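Local coordinates for thiamine-binding periplasmic protein (Escherichia coli, PDB 2QRY), which captures thiamine, thiamine phosphate and thiamine diphosphate with high affinity in the periplasm and serves the ThiBPQ ABC transporter in thiamine import, at residues W186-A190 with W324-V328; W154-D160 with K192-K198; K78-V82 with A250-S256. All coordinates share one frame; numbering follows the deposited sequence.

Contact 1 (W186-A190 with W324-V328); sequences WQKLA and WQRAV
Trp324 drives the edge of its five-membered ring into the face of the Trp186 indole, a T-shaped pair with the ring planes at 76°. CD1 of Trp324 is the leading bump: it stands over the centre of the Trp186 ring system, 3.5 Å from CD2 of Trp186. NE1 follows beside it, above the outer part of the six-membered ring near CZ3. On Trp324, CG lies anti to the backbone N (chi1 162°), which swings the indole out beside its helix with the CD1 edge facing its partner. Val328 closes the angle between the two indoles: its CG1 sits 3.8 Å from CE3 of Trp186, while its CG2 rests off-centre over one face of the Trp324 ring. Nearer the backbones the knobs are small. CB of Ala327 fits between CB of Trp186, 3.7 Å away, and CG of Gln187, and Ala190 CB meets the backbone of Val328 at CA, 3.8 Å away. With such small side chains between them, the axes of segments 186-190 and 324-328 approach to 8.5 Å and cross at -47°. With an alanine at Trp186, the CD1 edge of Trp324 would probably lose the face it abuts and a gap would open beside Val328. Behind the pair, helix 165-178 supplies Leu170 and Met174 against Trp186 and Leu171 against Trp324. The contact thus joins the C-terminal end of helix 310-328 to helix 182-190, just ahead of strand 193-197, and Trp324 NE1 reaches strand 156-159 through a hydrogen bond to Tyr158 OH.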
loop_
_atom_site.group_PDB
_atom_site.type_symbol
_atom_site.label_atom_id
_atom_site.label_comp_id
_atom_site.label_asym_id
_atom_site.label_seq_id
_atom_site.Cartn_x
_atom_site.Cartn_y
_atom_site.Cartn_z
ATOM N N TRP A 186 -13.660 -17.433 -0.153
ATOM C CA TRP A 186 -12.591 -17.423 0.832
ATOM C C TRP A 186 -12.262 -18.823 1.343
ATOM O O TRP A 186 -11.091 -19.149 1.555
ATOM C CB TRP A 186 -12.940 -16.493 2.004
ATOM C CG TRP A 186 -12.583 -15.040 1.744
ATOM C CD1 TRP A 186 -13.444 -13.980 1.651
ATOM C CD2 TRP A 186 -11.270 -14.507 1.527
ATOM N NE1 TRP A 186 -12.746 -12.822 1.386
ATOM C CE2 TRP A 186 -11.412 -13.121 1.304
ATOM C CE3 TRP A 186 -9.987 -15.070 1.498
ATOM C CZ2 TRP A 186 -10.315 -12.286 1.054
ATOM C CZ3 TRP A 186 -8.899 -14.241 1.250
ATOM C CH2 TRP A 186 -9.071 -12.863 1.031
ATOM N N GLN A 187 -13.279 -19.656 1.543
ATOM C CA GLN A 187 -13.017 -21.017 2.007
ATOM C C GLN A 187 -12.175 -21.772 0.978
ATOM O O GLN A 187 -11.283 -22.537 1.337
ATOM C CB GLN A 187 -14.322 -21.766 2.268
ATOM C CG GLN A 187 -15.079 -21.227 3.470
ATOM C CD GLN A 187 -16.399 -21.931 3.702
ATOM O OE1 GLN A 187 -16.449 -23.155 3.842
ATOM N NE2 GLN A 187 -17.479 -21.156 3.752
ATOM N N LYS A 188 -12.450 -21.536 -0.302
ATOM C CA LYS A 188 -11.708 -22.182 -1.376
ATOM C C LYS A 188 -10.277 -21.663 -1.431
ATOM O O LYS A 188 -9.348 -22.431 -1.687
ATOM C CB LYS A 188 -12.386 -21.944 -2.731
ATOM C CG LYS A 188 -13.749 -22.598 -2.882
ATOM C CD LYS A 188 -14.382 -22.226 -4.220
ATOM C CE LYS A 188 -15.774 -22.831 -4.374
ATOM N NZ LYS A 188 -16.430 -22.348 -5.626
ATOM N N LEU A 189 -10.098 -20.362 -1.195
ATOM C CA LEU A 189 -8.759 -19.778 -1.221
ATOM C C LEU A 189 -7.949 -20.254 -0.015
ATOM O O LEU A 189 -6.735 -20.404 -0.099
ATOM C CB LEU A 189 -8.824 -18.245 -1.206
ATOM C CG LEU A 189 -7.827 -17.504 -2.111
ATOM C CD1 LEU A 189 -7.849 -16.011 -1.799
ATOM C CD2 LEU A 189 -6.426 -18.055 -1.917
ATOM N N ALA A 190 -8.629 -20.481 1.105
ATOM C CA ALA A 190 -7.961 -20.935 2.324
ATOM C C ALA A 190 -7.232 -22.261 2.113
ATOM O O ALA A 190 -6.203 -22.513 2.740
ATOM C CB ALA A 190 -8.979 -21.070 3.464
ATOM N N TRP A 324 -14.304 -12.951 6.516
ATOM C CA TRP A 324 -13.025 -13.450 6.027
ATOM C C TRP A 324 -12.326 -14.363 7.033
ATOM O O TRP A 324 -11.961 -15.494 6.700
ATOM C CB TRP A 324 -12.083 -12.289 5.694
ATOM C CG TRP A 324 -10.631 -12.709 5.599
ATOM C CD1 TRP A 324 -10.040 -13.399 4.581
ATOM C CD2 TRP A 324 -9.618 -12.530 6.604
ATOM N NE1 TRP A 324 -8.723 -13.665 4.890
ATOM C CE2 TRP A 324 -8.443 -13.144 6.127
ATOM C CE3 TRP A 324 -9.596 -11.912 7.861
ATOM C CZ2 TRP A 324 -7.253 -13.162 6.865
ATOM C CZ3 TRP A 324 -8.408 -11.928 8.598
ATOM C CH2 TRP A 324 -7.257 -12.548 8.098
ATOM N N GLN A 325 -12.138 -13.872 8.259
ATOM C CA GLN A 325 -11.435 -14.652 9.268
ATOM C C GLN A 325 -12.154 -15.942 9.617
ATOM O O GLN A 325 -11.513 -16.962 9.879
ATOM C CB GLN A 325 -11.169 -13.811 10.524
ATOM C CG GLN A 325 -12.327 -13.643 11.484
ATOM C CD GLN A 325 -12.510 -14.838 12.404
ATOM O OE1 GLN A 325 -11.534 -15.433 12.875
ATOM N NE2 GLN A 325 -13.763 -15.185 12.680
ATOM N N ARG A 326 -13.481 -15.913 9.598
ATOM C CA ARG A 326 -14.247 -17.110 9.906
ATOM C C ARG A 326 -14.064 -18.140 8.796
ATOM O O ARG A 326 -13.951 -19.333 9.056
ATOM C CB ARG A 326 -15.734 -16.775 10.051
ATOM C CG ARG A 326 -16.614 -17.986 10.351
ATOM C CD ARG A 326 -18.088 -17.609 10.410
ATOM N NE ARG A 326 -18.383 -16.659 11.481
ATOM C CZ ARG A 326 -18.410 -16.966 12.777
ATOM N NH1 ARG A 326 -18.161 -18.211 13.177
ATOM N NH2 ARG A 326 -18.690 -16.026 13.676
ATOM N N ALA A 327 -14.011 -17.667 7.556
ATOM C CA ALA A 327 -13.870 -18.553 6.407
ATOM C C ALA A 327 -12.489 -19.169 6.203
ATOM O O ALA A 327 -12.381 -20.277 5.685
ATOM C CB ALA A 327 -14.286 -17.815 5.139
ATOM N N VAL A 328 -11.437 -18.467 6.609
ATOM C CA VAL A 328 -10.077 -18.962 6.393
ATOM C C VAL A 328 -9.399 -19.630 7.588
ATOM O O VAL A 328 -8.243 -20.061 7.485
ATOM C CB VAL A 328 -9.141 -17.819 5.913
ATOM C CG1 VAL A 328 -9.683 -17.183 4.653
ATOM C CG2 VAL A 328 -8.995 -16.781 7.000
#

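Contact 2 (W154-D160 with K192-K198); sequences WRVIYQD and KTVTVTK
Val156 and Thr193 begin a parallel pairing of strands 156-159 and 193-197, held at its two ends by backbone bonds. Val156 N gives a 2.7 Å bond to Lys192 O, and Val156 O accepts from Val194 N at 2.8 Å. Further on, Thr197 N reaches Tyr158 O over 3.2 Å, and Asp160 N closes on Thr197 O. Between these grips, CG1 of Ile157 packs at 3.8 Å on CB of Val194, and its CD1 lies against the methyl of Thr195. On the face bearing Tyr158, CG2 of Val196 lies over the phenol ring, 4.0 Å from its centroid, as a CH-pi contact displaced toward the CZ rim. The ring gets there because CG of Tyr158 sits between the backbone N and the carbonyl carbon (chi1 64°). Thr193 comes to the ring's edge near CE2, and water 1 bridges Tyr158 OH, also held by Trp324, and Thr193 OG1. Just before strand 156-159, the bent Arg155 chain brings one face of its guanidinium against CG2 of Val194, 3.4 Å from NH2 of Arg155. In the second shell, Leu189 O bonds to Thr193 OG1, and strand 214-218 pairs with the other edge of strand 156-159. Gln159 NE2 is tied to Leu216 O, and its side chain touches the thiamine-binding Ser164. Asp160 forms a salt bridge with Arg162. Asp160 OD2 and Lys198 NZ, 5.4 Å apart, are bridged by water 2; the lysine would probably add to the stabilisation of the carboxylate. Backbone bonds and apolar contacts thus join the strands, while polar side chains find partners at both ends, Gln159 about 5 Å from thiamin phosphate.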
loop_
_atom_site.group_PDB
_atom_site.type_symbol
_atom_site.label_atom_id
_atom_site.label_comp_id
_atom_site.label_asym_id
_atom_site.label_seq_id
_atom_site.Cartn_x
_atom_site.Cartn_y
_atom_site.Cartn_z
ATOM N N TRP A 154 -1.973 -24.410 -6.436
ATOM C CA TRP A 154 -1.078 -23.272 -6.305
ATOM C C TRP A 154 -0.966 -22.901 -4.830
ATOM O O TRP A 154 -1.947 -22.956 -4.095
ATOM C CB TRP A 154 -1.610 -22.068 -7.085
ATOM C CG TRP A 154 -1.647 -22.250 -8.558
ATOM C CD1 TRP A 154 -0.641 -22.715 -9.356
ATOM C CD2 TRP A 154 -2.745 -21.945 -9.428
ATOM N NE1 TRP A 154 -1.044 -22.719 -10.672
ATOM C CE2 TRP A 154 -2.332 -22.251 -10.743
ATOM C CE3 TRP A 154 -4.036 -21.445 -9.222
ATOM C CZ2 TRP A 154 -3.165 -22.071 -11.851
ATOM C CZ3 TRP A 154 -4.866 -21.268 -10.321
ATOM C CH2 TRP A 154 -4.424 -21.581 -11.621
ATOM N N ARG A 155 0.237 -22.535 -4.403
ATOM C CA ARG A 155 0.470 -22.140 -3.020
ATOM C C ARG A 155 0.371 -20.616 -2.989
ATOM O O ARG A 155 1.013 -19.926 -3.779
ATOM C CB ARG A 155 1.871 -22.556 -2.568
ATOM C CG ARG A 155 2.346 -23.896 -3.098
ATOM C CD ARG A 155 1.790 -25.059 -2.309
ATOM N NE ARG A 155 2.180 -25.006 -0.902
ATOM C CZ ARG A 155 3.426 -24.819 -0.473
ATOM N NH1 ARG A 155 4.419 -24.663 -1.345
ATOM N NH2 ARG A 155 3.676 -24.795 0.832
ATOM N N VAL A 156 -0.422 -20.091 -2.066
ATOM C CA VAL A 156 -0.597 -18.653 -1.960
ATOM C C VAL A 156 -0.309 -18.110 -0.567
ATOM O O VAL A 156 -0.561 -18.771 0.432
ATOM C CB VAL A 156 -2.038 -18.257 -2.353
ATOM C CG1 VAL A 156 -2.309 -16.814 -1.995
ATOM C CG2 VAL A 156 -2.237 -18.461 -3.841
ATOM N N ILE A 157 0.236 -16.899 -0.523
ATOM C CA ILE A 157 0.515 -16.210 0.732
ATOM C C ILE A 157 0.020 -14.767 0.584
ATOM O O ILE A 157 0.213 -14.144 -0.459
ATOM C CB ILE A 157 2.034 -16.206 1.065
ATOM C CG1 ILE A 157 2.461 -17.598 1.539
ATOM C CG2 ILE A 157 2.336 -15.188 2.160
ATOM C CD1 ILE A 157 3.944 -17.738 1.829
ATOM N N TYR A 158 -0.642 -14.240 1.606
ATOM C CA TYR A 158 -1.112 -12.858 1.544
ATOM C C TYR A 158 -1.110 -12.238 2.935
ATOM O O TYR A 158 -0.749 -12.902 3.906
ATOM C CB TYR A 158 -2.501 -12.784 0.892
ATOM C CG TYR A 158 -3.603 -13.476 1.660
ATOM C CD1 TYR A 158 -4.342 -12.793 2.624
ATOM C CD2 TYR A 158 -3.898 -14.820 1.433
ATOM C CE1 TYR A 158 -5.350 -13.432 3.343
ATOM C CE2 TYR A 158 -4.904 -15.464 2.151
ATOM C CZ TYR A 158 -5.622 -14.767 3.101
ATOM O OH TYR A 158 -6.605 -15.404 3.818
ATOM N N GLN A 159 -1.499 -10.970 3.034
ATOM C CA GLN A 159 -1.490 -10.272 4.320
ATOM C C GLN A 159 -2.833 -10.128 5.019
ATOM O O GLN A 159 -3.895 -10.176 4.397
ATOM C CB GLN A 159 -0.875 -8.876 4.165
ATOM C CG GLN A 159 0.445 -8.836 3.410
ATOM C CD GLN A 159 0.256 -9.049 1.925
ATOM O OE1 GLN A 159 -0.690 -8.541 1.336
ATOM N NE2 GLN A 159 1.160 -9.794 1.310
ATOM N N ASP A 160 -2.754 -9.929 6.330
ATOM C CA ASP A 160 -3.915 -9.760 7.188
ATOM C C ASP A 160 -4.562 -8.405 6.908
ATOM O O ASP A 160 -3.925 -7.366 7.052
ATOM C CB ASP A 160 -3.473 -9.823 8.650
ATOM C CG ASP A 160 -4.641 -9.888 9.608
ATOM O OD1 ASP A 160 -5.669 -9.237 9.336
ATOM O OD2 ASP A 160 -4.525 -10.578 10.644
ATOM N N LYS A 192 -5.620 -23.138 -0.458
ATOM C CA LYS A 192 -4.386 -22.933 -1.204
ATOM C C LYS A 192 -3.458 -21.990 -0.450
ATOM O O LYS A 192 -2.378 -21.648 -0.935
ATOM C CB LYS A 192 -4.702 -22.360 -2.589
ATOM C CG LYS A 192 -5.719 -23.183 -3.369
ATOM C CD LYS A 192 -6.006 -22.581 -4.737
ATOM C CE LYS A 192 -7.150 -23.324 -5.406
ATOM N NZ LYS A 192 -7.582 -22.666 -6.664
ATOM N N THR A 193 -3.878 -21.590 0.747
ATOM C CA THR A 193 -3.097 -20.665 1.562
ATOM C C THR A 193 -2.027 -21.301 2.448
ATOM O O THR A 193 -2.329 -22.090 3.339
ATOM C CB THR A 193 -4.021 -19.831 2.465
ATOM O OG1 THR A 193 -5.031 -19.211 1.663
ATOM C CG2 THR A 193 -3.224 -18.754 3.184
ATOM N N VAL A 194 -0.773 -20.939 2.207
ATOM C CA VAL A 194 0.330 -21.461 3.005
ATOM C C VAL A 194 0.342 -20.743 4.356
ATOM O O VAL A 194 0.474 -21.372 5.408
ATOM C CB VAL A 194 1.687 -21.239 2.299
ATOM C CG1 VAL A 194 2.824 -21.675 3.206
ATOM C CG2 VAL A 194 1.723 -22.018 0.994
ATOM N N THR A 195 0.192 -19.423 4.322
ATOM C CA THR A 195 0.176 -18.637 5.550
ATOM C C THR A 195 -0.309 -17.211 5.302
ATOM O O THR A 195 -0.451 -16.774 4.158
ATOM C CB THR A 195 1.583 -18.567 6.194
ATOM O OG1 THR A 195 1.467 -18.057 7.528
ATOM C CG2 THR A 195 2.498 -17.656 5.388
ATOM N N VAL A 196 -0.565 -16.495 6.388
ATOM C CA VAL A 196 -1.012 -15.119 6.313
ATOM C C VAL A 196 -0.188 -14.313 7.310
ATOM O O VAL A 196 -0.184 -14.614 8.503
ATOM C CB VAL A 196 -2.492 -14.991 6.681
ATOM C CG1 VAL A 196 -2.915 -13.527 6.594
ATOM C CG2 VAL A 196 -3.332 -15.869 5.770
ATOM N N THR A 197 0.514 -13.297 6.819
ATOM C CA THR A 197 1.347 -12.460 7.669
ATOM C C THR A 197 0.673 -11.108 7.954
ATOM O O THR A 197 -0.257 -10.703 7.252
ATOM C CB THR A 197 2.691 -12.184 6.999
ATOM O OG1 THR A 197 2.482 -11.313 5.884
ATOM C CG2 THR A 197 3.314 -13.479 6.494
ATOM N N LYS A 198 1.162 -10.412 8.976
ATOM C CA LYS A 198 0.622 -9.116 9.358
ATOM C C LYS A 198 1.058 -8.036 8.377
ATOM O O LYS A 198 0.324 -7.081 8.119
ATOM C CB LYS A 198 1.101 -8.736 10.764
ATOM C CG LYS A 198 0.379 -9.441 11.892
ATOM C CD LYS A 198 0.890 -8.952 13.240
ATOM C CE LYS A 198 -0.086 -9.284 14.340
ATOM N NZ LYS A 198 -0.472 -10.711 14.273
HETATM O O HOH W 1 -6.761 -18.131 3.501
HETATM O O HOH W 2 -2.312 -11.699 11.861
#

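Contact 3 (K78-V82 with A250-S256); sequences KADVV and AARTAAS
Asp80 and Thr253 meet through the backbone: Thr253 N donates to Asp80 O at 3.0 Å, approaching from above the carbonyl plane. Two residues away on each strand, Val82 N bonds to Ala251 O at 3.1 Å, and Ala251 N returns only a weak bond to Val82 O. These bonds flank Val81 and Arg252, a non-hydrogen-bonded antiparallel pair with CA atoms 4.4 Å apart. Two hydroxyls extend the grip beyond the strands. Thr253 OG1, set between the backbone N and the carbonyl carbon (chi1 57°), donates to Ala79 O at 3.0 Å. Ser256 OG donates to Asp80 OD1 at 2.9 Å on the anti side of the carboxylate, 25° out of its plane. The other carboxylate oxygen, OD2, accepts from Thr26 N, so Asp80 spans strand 24-29 and the type I turn Thr253-Ser256. Apolar contact is slight: CG1 of Val81 lies 4.2 Å from Ala250 CB; from helix 259-269, Ala262 packs on Val81, and Leu266 and Met269 on Ala250. Strand 81-86 thus runs parallel to strand 24-29 on one edge and antiparallel to 243-252 on the other, within one lobe of the two-lobed type 2 periplasmic-binding-protein fold.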
loop_
_atom_site.group_PDB
_atom_site.type_symbol
_atom_site.label_atom_id
_atom_site.label_comp_id
_atom_site.label_asym_id
_atom_site.label_seq_id
_atom_site.Cartn_x
_atom_site.Cartn_y
_atom_site.Cartn_z
ATOM N N LYS A 78 3.114 10.697 19.675
ATOM C CA LYS A 78 4.285 11.525 19.464
ATOM C C LYS A 78 4.497 11.814 17.985
ATOM O O LYS A 78 5.460 12.480 17.601
ATOM C CB LYS A 78 5.527 10.876 20.092
ATOM C CG LYS A 78 5.823 9.444 19.678
ATOM C CD LYS A 78 6.874 8.834 20.611
ATOM C CE LYS A 78 7.381 7.475 20.127
ATOM N NZ LYS A 78 8.322 7.579 18.966
ATOM N N ALA A 79 3.569 11.340 17.161
ATOM C CA ALA A 79 3.651 11.548 15.723
ATOM C C ALA A 79 3.142 12.918 15.278
ATOM O O ALA A 79 2.170 13.444 15.817
ATOM C CB ALA A 79 2.882 10.461 14.994
ATOM N N ASP A 80 3.818 13.476 14.283
ATOM C CA ASP A 80 3.458 14.762 13.694
ATOM C C ASP A 80 2.764 14.447 12.371
ATOM O O ASP A 80 1.847 15.147 11.944
ATOM C CB ASP A 80 4.713 15.599 13.430
ATOM C CG ASP A 80 5.446 15.980 14.706
ATOM O OD1 ASP A 80 4.827 16.646 15.566
ATOM O OD2 ASP A 80 6.635 15.625 14.847
ATOM N N VAL A 81 3.213 13.375 11.730
ATOM C CA VAL A 81 2.650 12.944 10.457
ATOM C C VAL A 81 2.570 11.418 10.386
ATOM O O VAL A 81 3.455 10.718 10.877
ATOM C CB VAL A 81 3.519 13.414 9.256
ATOM C CG1 VAL A 81 2.899 12.949 7.951
ATOM C CG2 VAL A 81 3.658 14.918 9.260
ATOM N N VAL A 82 1.500 10.907 9.786
ATOM C CA VAL A 82 1.348 9.471 9.598
ATOM C C VAL A 82 1.449 9.231 8.098
ATOM O O VAL A 82 0.555 9.626 7.351
ATOM C CB VAL A 82 -0.021 8.954 10.082
ATOM C CG1 VAL A 82 -0.186 7.494 9.678
ATOM C CG2 VAL A 82 -0.133 9.103 11.596
ATOM N N ALA A 250 -0.645 10.656 3.255
ATOM C CA ALA A 250 -0.042 11.121 4.489
ATOM C C ALA A 250 -0.874 12.312 4.979
ATOM O O ALA A 250 -1.541 12.983 4.183
ATOM C CB ALA A 250 1.390 11.539 4.247
ATOM N N ALA A 251 -0.847 12.556 6.285
ATOM C CA ALA A 251 -1.581 13.668 6.866
ATOM C C ALA A 251 -0.922 14.087 8.175
ATOM O O ALA A 251 -0.255 13.279 8.833
ATOM C CB ALA A 251 -3.021 13.270 7.114
ATOM N N ARG A 252 -1.101 15.351 8.547
ATOM C CA ARG A 252 -0.524 15.856 9.781
ATOM C C ARG A 252 -1.557 15.683 10.889
ATOM O O ARG A 252 -2.760 15.766 10.643
ATOM C CB ARG A 252 -0.133 17.329 9.623
ATOM C CG ARG A 252 -1.284 18.332 9.615
ATOM C CD ARG A 252 -0.761 19.724 9.244
ATOM N NE ARG A 252 -1.510 20.826 9.856
ATOM C CZ ARG A 252 -1.632 21.016 11.170
ATOM N NH1 ARG A 252 -1.061 20.177 12.031
ATOM N NH2 ARG A 252 -2.314 22.057 11.630
ATOM N N THR A 253 -1.087 15.434 12.104
ATOM C CA THR A 253 -1.990 15.234 13.228
ATOM C C THR A 253 -2.472 16.555 13.797
ATOM O O THR A 253 -1.775 17.566 13.721
ATOM C CB THR A 253 -1.306 14.427 14.343
ATOM O OG1 THR A 253 -0.111 15.101 14.767
ATOM C CG2 THR A 253 -0.944 13.029 13.828
ATOM N N ALA A 254 -3.675 16.549 14.356
ATOM C CA ALA A 254 -4.229 17.759 14.951
ATOM C C ALA A 254 -3.438 18.123 16.207
ATOM O O ALA A 254 -3.254 19.300 16.514
ATOM C CB ALA A 254 -5.687 17.544 15.294
ATOM N N ALA A 255 -2.956 17.109 16.917
ATOM C CA ALA A 255 -2.190 17.321 18.146
ATOM C C ALA A 255 -0.713 17.667 17.926
ATOM O O ALA A 255 0.034 17.881 18.885
ATOM C CB ALA A 255 -2.304 16.085 19.043
ATOM N N SER A 256 -0.284 17.728 16.672
ATOM C CA SER A 256 1.109 18.043 16.388
ATOM C C SER A 256 1.565 19.371 16.981
ATOM O O SER A 256 0.881 20.387 16.849
ATOM C CB SER A 256 1.354 18.077 14.882
ATOM O OG SER A 256 2.717 18.367 14.623
#

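Overall arrangement
From the N terminus, the chain first lays down residues 78-82, whose partner 250-256 arrives only 168 residues later; contact 3 closes this long loop within the sheet of one half of the molecule. Contact 2 falls wholly within that loop, pairing 154-160 with 192-198 after a mainly helical excursion. Segment 186-190 belongs to that excursion, but its partner 324-328 lies near the C terminus, so contact 1 crosses both others. Contacts 1 and 2 touch through Trp324 and Tyr158, joining the last helix to the strands. Contact 3 lies on the opposite side of the chain's centre, its centre about 32 Å from that of contact 2.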